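Local coordinates for protein BIFUNCTIONAL PROTEIN Proline utilization A (PutA) (Corynebacterium freiburgense, PDB 5UX5) that probably oxidises proline to glutamate in two steps, with an FAD-dependent proline dehydrogenase and an NAD-dependent aldehyde dehydrogenase joined in one chain, at residues L303-E306 with K307-A310. Numbering follows the deposited sequence.
Sequences LSME and KVDA. With FAD (flavin-adenine dinucleotide), chain E.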
loop_
_atom_site.group_PDB
_atom_site.type_symbol
_atom_site.label_atom_id
_atom_site.label_comp_id
_atom_site.label_asym_id
_atom_site.label_seq_id
_atom_site.Cartn_x
_atom_site.Cartn_y
_atom_site.Cartn_z
ATOM N N LEU A 303 10.295 15.703 2.748
ATOM C CA LEU A 303 8.937 16.243 2.716
ATOM C C LEU A 303 8.082 15.598 1.615
ATOM O O LEU A 303 6.919 15.237 1.854
ATOM C CB LEU A 303 9.011 17.769 2.557
ATOM C CG LEU A 303 7.755 18.654 2.629
ATOM C CD1 LEU A 303 7.145 18.636 4.014
ATOM C CD2 LEU A 303 8.084 20.067 2.213
ATOM N N SER A 304 8.648 15.421 0.411
ATOM C CA SER A 304 7.921 14.799 -0.697
ATOM C C SER A 304 7.355 13.447 -0.298
ATOM O O SER A 304 6.138 13.243 -0.305
ATOM C CB SER A 304 8.833 14.618 -1.909
ATOM O OG SER A 304 9.061 15.842 -2.606
ATOM N N MET A 305 8.230 12.500 0.056
ATOM C CA MET A 305 7.710 11.184 0.413
ATOM C C MET A 305 6.889 11.205 1.694
ATOM O O MET A 305 6.044 10.322 1.886
ATOM C CB MET A 305 8.827 10.161 0.525
ATOM C CG MET A 305 9.428 9.730 -0.826
ATOM S SD MET A 305 8.226 9.257 -2.093
ATOM C CE MET A 305 7.235 8.066 -1.184
ATOM N N GLU A 306 7.082 12.202 2.557
ATOM C CA GLU A 306 6.247 12.295 3.746
ATOM C C GLU A 306 4.816 12.674 3.396
ATOM O O GLU A 306 3.878 12.199 4.044
ATOM C CB GLU A 306 6.842 13.304 4.718
ATOM C CG GLU A 306 8.007 12.815 5.528
ATOM C CD GLU A 306 7.603 11.750 6.510
ATOM O OE1 GLU A 306 6.386 11.575 6.763
ATOM O OE2 GLU A 306 8.514 11.091 7.042
ATOM N N LYS A 307 4.627 13.501 2.365
ATOM C CA LYS A 307 3.278 13.875 1.963
ATOM C C LYS A 307 2.607 12.737 1.190
ATOM O O LYS A 307 1.413 12.463 1.393
ATOM C CB LYS A 307 3.322 15.148 1.105
ATOM C CG LYS A 307 3.875 16.422 1.786
ATOM C CD LYS A 307 3.415 17.707 1.126
ATOM C CE LYS A 307 4.060 18.928 1.804
ATOM N NZ LYS A 307 3.486 20.305 1.550
ATOM N N VAL A 308 3.368 12.030 0.344
ATOM C CA VAL A 308 2.829 10.844 -0.330
ATOM C C VAL A 308 2.370 9.809 0.692
ATOM O O VAL A 308 1.279 9.248 0.578
ATOM C CB VAL A 308 3.849 10.246 -1.320
ATOM C CG1 VAL A 308 3.442 8.829 -1.660
ATOM C CG2 VAL A 308 3.990 11.100 -2.608
ATOM N N ASP A 309 3.225 9.492 1.671
ATOM C CA ASP A 309 2.873 8.508 2.700
ATOM C C ASP A 309 1.546 8.867 3.374
ATOM O O ASP A 309 0.725 7.987 3.673
ATOM C CB ASP A 309 4.006 8.412 3.736
ATOM C CG ASP A 309 3.835 7.240 4.684
ATOM O OD1 ASP A 309 3.407 6.182 4.214
ATOM O OD2 ASP A 309 4.124 7.343 5.895
ATOM N N ALA A 310 1.342 10.160 3.649
ATOM C CA ALA A 310 0.106 10.635 4.259
ATOM C C ALA A 310 -1.082 10.498 3.309
ATOM O O ALA A 310 -2.115 9.918 3.673
ATOM C CB ALA A 310 0.267 12.089 4.713
HETATM P PA FAD E . 16.138 26.412 3.616
HETATM O O1A FAD E . 15.716 26.938 2.201
HETATM O O2A FAD E . 16.134 27.331 4.746
HETATM O O5B FAD E . 15.346 25.311 4.214
HETATM C C5B FAD E . 14.707 24.369 3.372
HETATM C C4B FAD E . 13.913 23.410 4.239
HETATM O O4B FAD E . 12.686 23.968 4.609
HETATM C C3B FAD E . 13.580 22.127 3.547
HETATM O O3B FAD E . 14.586 21.177 3.521
HETATM C C2B FAD E . 12.390 21.661 4.306
HETATM O O2B FAD E . 12.748 20.872 5.381
HETATM C C1B FAD E . 11.715 22.948 4.682
HETATM N N9A FAD E . 10.592 23.274 3.816
HETATM C C8A FAD E . 10.657 23.882 2.570
HETATM N N7A FAD E . 9.416 24.000 2.058
HETATM C C5A FAD E . 8.465 23.495 2.939
HETATM C C6A FAD E . 7.062 23.381 2.930
HETATM N N6A FAD E . 6.227 23.817 1.823
HETATM N N1A FAD E . 6.452 22.829 3.991
HETATM C C2A FAD E . 7.182 22.377 5.058
HETATM N N3A FAD E . 8.548 22.473 5.096
HETATM C C4A FAD E . 9.213 23.019 4.071
HETATM N N1 FAD E . 18.077 16.080 6.361
HETATM C C2 FAD E . 17.453 14.991 7.071
HETATM O O2 FAD E . 16.098 14.808 6.930
HETATM N N3 FAD E . 18.241 14.113 7.825
HETATM C C4 FAD E . 19.620 14.289 7.950
HETATM O O4 FAD E . 20.374 13.415 8.715
HETATM C C4X FAD E . 20.259 15.506 7.354
HETATM N N5 FAD E . 21.591 15.836 7.581
HETATM C C5X FAD E . 22.142 17.009 7.047
HETATM C C6 FAD E . 23.490 17.347 7.268
HETATM C C7 FAD E . 24.003 18.515 6.716
HETATM C C7M FAD E . 25.439 18.898 6.926
HETATM C C8 FAD E . 23.210 19.355 5.976
HETATM C C8M FAD E . 23.769 20.611 5.388
HETATM C C9 FAD E . 21.881 19.028 5.752
HETATM C C9A FAD E . 21.355 17.866 6.286
HETATM N N10 FAD E . 19.980 17.574 6.048
HETATM C C10 FAD E . 19.414 16.394 6.576
HETATM C "C1'" FAD E . 19.175 18.470 5.199
HETATM C "C2'" FAD E . 18.302 19.475 5.899
HETATM O "O2'" FAD E . 17.288 18.800 6.553
HETATM C "C3'" FAD E . 17.775 20.452 4.826
HETATM O "O3'" FAD E . 16.987 19.738 3.954
HETATM C "C4'" FAD E . 18.800 21.224 3.987
HETATM O "O4'" FAD E . 20.014 21.399 4.625
HETATM C "C5'" FAD E . 18.259 22.554 3.416
HETATM O "O5'" FAD E . 17.571 23.395 4.335
HETATM P P FAD E . 18.110 24.842 4.829
HETATM O O1P FAD E . 18.131 25.130 6.378
HETATM O O2P FAD E . 19.463 24.874 4.018
HETATM O O3P FAD E . 17.533 25.953 3.800
#
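At the adenine end of the FAD pocket, L303 in the first turn of helix 303-313 touches both the cofactor and the aliphatic chain of K307, one turn further on. CG sits anti to the backbone N (chi1 -174°), which sends the branch out toward the adenine. CD2 lies over the face of the ring system in a CH-pi type of contact, 3.5 Å from FAD C5A and equally close to C6A, while CD1 is over the same face near C2A. K307 crosses L303 obliquely, its CE reaching both CD1 and CG of the leucine, 3.8 Å from L303 CG; beyond its own CG the lysine chain is extended, carrying NZ along in the direction of the adenine. The helix follows the strand 293-298 of the parallel barrel in the proline dehydrogenase part, and the intervening loop also serves the cofactor, through K299, G300 and A301. Four i to i+4 backbone bonds hold this part of the helix, running in sequence from K307 N to L303 O up to A310 N to E306 O, the last a longer one at 3.3 Å. Away from the adenine, M305 and V308 lie side by side; the methionine bends at chi2 and chi3, bringing CE to 3.9 Å from V308 CG1. V308 also packs against C964 and H1066, much later in the chain. The E306 carboxylate is taken by the backbone N of Y236 through OE2, while R460 forms weak, long ion pairs with both E306 and D309.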